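Local coordinates for protein transcriptional regulator AcuR (Rhodobacter sphaeroides 2.4.1, PDB 3BRU) that represses transcription of its own operon as a TetR-family DNA-binding regulator, probably by binding two operator sequences in the promoter, at residues Q161-A166 / A180-F185. Sequence-based numbering, arbitrary orientation.
Sequences QLFREA and ALAEAF
Phe163 reaches from helix 143-167 to the backbone of helix 178-199 at Leu181 and Ala182, and its ring makes nearly all of this buried contact, without hydrogen bonds between the two segments. Between residues 161-166 and 180-185 the backbones come nearest at Phe163 and Ala182, whose CA atoms are 7.5 Å apart. With CG anti to its own carbonyl carbon (chi1 -65°), the Phe163 ring extends across to the second helix.

Face and edge of the ring are used differently. Over one face lies a methyl of Leu181 in a CH-pi contact: CD2 sits 4.3 Å from the centroid of the Phe163 ring and 10° off its normal, almost directly above the centre. Leu181 CG is anti to the backbone N (chi1 -153°), and from there the branch overhangs the phenyl group. At the edge, in the ring plane, lies Ala182 N, 3.4 Å from Phe163 CE2. Separately, Phe163 CE2 comes within 3.6 Å of Leu181 C.

Van der Waals packing completes the fit, with Phe163 CE2 4.0 Å from Leu181 CB and likewise 4.0 Å from Ala182 CB.

The contact ties together two consecutive helices of the TetR C-terminal domain near their connecting loop, from which Leu172 also packs on Phe163. Ala182 further touches Thr159 and Ala160 of helix 143-167, while helix 104-120 is reached by Leu162 at Pro104 and by Phe185 at Leu108 and Thr112. Toward the dimer partner, Leu181 packs on Thr211 of the second subunit, and Glu183 OE1 is hydrogen-bonded to Ser207 OG of that subunit.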
loop_
_atom_site.group_PDB
_atom_site.type_symbol
_atom_site.label_atom_id
_atom_site.label_comp_id
_atom_site.label_asym_id
_atom_site.label_seq_id
_atom_site.Cartn_x
_atom_site.Cartn_y
_atom_site.Cartn_z
ATOM N N GLN A 161 -18.237 -5.609 -12.396
ATOM C CA GLN A 161 -19.652 -5.585 -12.778
ATOM C C GLN A 161 -20.064 -4.145 -13.134
ATOM O O GLN A 161 -20.719 -3.926 -14.138
ATOM C CB GLN A 161 -20.515 -6.169 -11.679
ATOM C CG GLN A 161 -21.994 -6.265 -12.017
ATOM C CD GLN A 161 -22.872 -6.320 -10.753
ATOM O OE1 GLN A 161 -22.367 -6.472 -9.620
ATOM N NE2 GLN A 161 -24.191 -6.191 -10.940
ATOM N N LEU A 162 -19.607 -3.171 -12.339
ATOM C CA LEU A 162 -19.787 -1.754 -12.637
ATOM C C LEU A 162 -19.236 -1.406 -14.017
ATOM O O LEU A 162 -19.939 -0.767 -14.828
ATOM C CB LEU A 162 -19.104 -0.894 -11.574
ATOM C CG LEU A 162 -19.388 0.608 -11.609
ATOM C CD1 LEU A 162 -20.881 0.833 -11.809
ATOM C CD2 LEU A 162 -18.954 1.286 -10.304
ATOM N N PHE A 163 -17.988 -1.835 -14.266
ATOM C CA PHE A 163 -17.334 -1.655 -15.559
ATOM C C PHE A 163 -18.063 -2.359 -16.720
ATOM O O PHE A 163 -18.090 -1.812 -17.812
ATOM C CB PHE A 163 -15.835 -2.038 -15.538
ATOM C CG PHE A 163 -14.979 -1.166 -14.646
ATOM C CD1 PHE A 163 -15.257 0.191 -14.471
ATOM C CD2 PHE A 163 -13.861 -1.693 -13.994
ATOM C CE1 PHE A 163 -14.445 0.997 -13.620
ATOM C CE2 PHE A 163 -13.050 -0.893 -13.173
ATOM C CZ PHE A 163 -13.344 0.454 -12.979
ATOM N N ARG A 164 -18.619 -3.558 -16.515
ATOM C CA ARG A 164 -19.438 -4.191 -17.564
ATOM C C ARG A 164 -20.671 -3.367 -17.899
ATOM O O ARG A 164 -21.050 -3.272 -19.054
ATOM C CB ARG A 164 -19.856 -5.612 -17.202
ATOM C CG ARG A 164 -18.810 -6.627 -17.514
ATOM C CD ARG A 164 -19.326 -8.071 -17.411
ATOM N NE ARG A 164 -19.705 -8.374 -16.030
ATOM C CZ ARG A 164 -18.861 -8.735 -15.065
ATOM N NH1 ARG A 164 -17.551 -8.894 -15.335
ATOM N NH2 ARG A 164 -19.345 -8.935 -13.834
ATOM N N GLU A 165 -21.298 -2.764 -16.896
ATOM C CA GLU A 165 -22.405 -1.845 -17.148
ATOM C C GLU A 165 -21.969 -0.550 -17.832
ATOM O O GLU A 165 -22.718 -0.001 -18.644
ATOM C CB GLU A 165 -23.140 -1.536 -15.858
ATOM C CG GLU A 165 -23.720 -2.770 -15.224
ATOM C CD GLU A 165 -24.112 -2.566 -13.758
ATOM O OE1 GLU A 165 -24.066 -1.398 -13.270
ATOM O OE2 GLU A 165 -24.475 -3.579 -13.092
ATOM N N ALA A 166 -20.770 -0.053 -17.502
ATOM C CA ALA A 166 -20.183 1.085 -18.219
ATOM C C ALA A 166 -19.935 0.752 -19.692
ATOM O O ALA A 166 -20.115 1.623 -20.535
ATOM C CB ALA A 166 -18.918 1.585 -17.552
ATOM N N ALA A 180 -9.667 -6.745 -15.485
ATOM C CA ALA A 180 -8.296 -6.203 -15.406
ATOM C C ALA A 180 -8.306 -4.761 -14.908
ATOM O O ALA A 180 -7.508 -4.338 -14.057
ATOM C CB ALA A 180 -7.577 -6.303 -16.790
ATOM N N LEU A 181 -9.255 -4.011 -15.423
ATOM C CA LEU A 181 -9.421 -2.632 -14.987
ATOM C C LEU A 181 -9.876 -2.544 -13.504
ATOM O O LEU A 181 -9.345 -1.734 -12.726
ATOM C CB LEU A 181 -10.382 -1.936 -15.932
ATOM C CG LEU A 181 -10.167 -0.433 -16.013
ATOM C CD1 LEU A 181 -8.775 -0.119 -16.511
ATOM C CD2 LEU A 181 -11.251 0.153 -16.902
ATOM N N ALA A 182 -10.785 -3.429 -13.100
ATOM C CA ALA A 182 -11.230 -3.494 -11.699
ATOM C C ALA A 182 -10.061 -3.813 -10.766
ATOM O O ALA A 182 -9.980 -3.264 -9.677
ATOM C CB ALA A 182 -12.353 -4.522 -11.525
ATOM N N GLU A 183 -9.169 -4.723 -11.201
ATOM C CA GLU A 183 -8.038 -5.084 -10.418
ATOM C C GLU A 183 -7.063 -3.919 -10.381
ATOM O O GLU A 183 -6.545 -3.588 -9.313
ATOM C CB GLU A 183 -7.355 -6.356 -10.938
ATOM C CG GLU A 183 -6.230 -6.789 -9.991
ATOM C CD GLU A 183 -5.478 -8.022 -10.442
ATOM O OE1 GLU A 183 -5.678 -8.454 -11.603
ATOM O OE2 GLU A 183 -4.667 -8.549 -9.641
ATOM N N ALA A 184 -6.795 -3.302 -11.529
ATOM C CA ALA A 184 -5.920 -2.136 -11.524
ATOM C C ALA A 184 -6.486 -0.995 -10.666
ATOM O O ALA A 184 -5.719 -0.400 -9.927
ATOM C CB ALA A 184 -5.604 -1.662 -12.919
ATOM N N PHE A 185 -7.809 -0.720 -10.721
ATOM C CA PHE A 185 -8.432 0.248 -9.792
ATOM C C PHE A 185 -8.115 -0.029 -8.304
ATOM O O PHE A 185 -7.683 0.879 -7.597
ATOM C CB PHE A 185 -9.966 0.385 -9.957
ATOM C CG PHE A 185 -10.576 1.416 -9.018
ATOM C CD1 PHE A 185 -10.613 2.758 -9.373
ATOM C CD2 PHE A 185 -11.024 1.062 -7.750
ATOM C CE1 PHE A 185 -11.135 3.730 -8.492
ATOM C CE2 PHE A 185 -11.530 2.026 -6.859
ATOM C CZ PHE A 185 -11.591 3.365 -7.240
#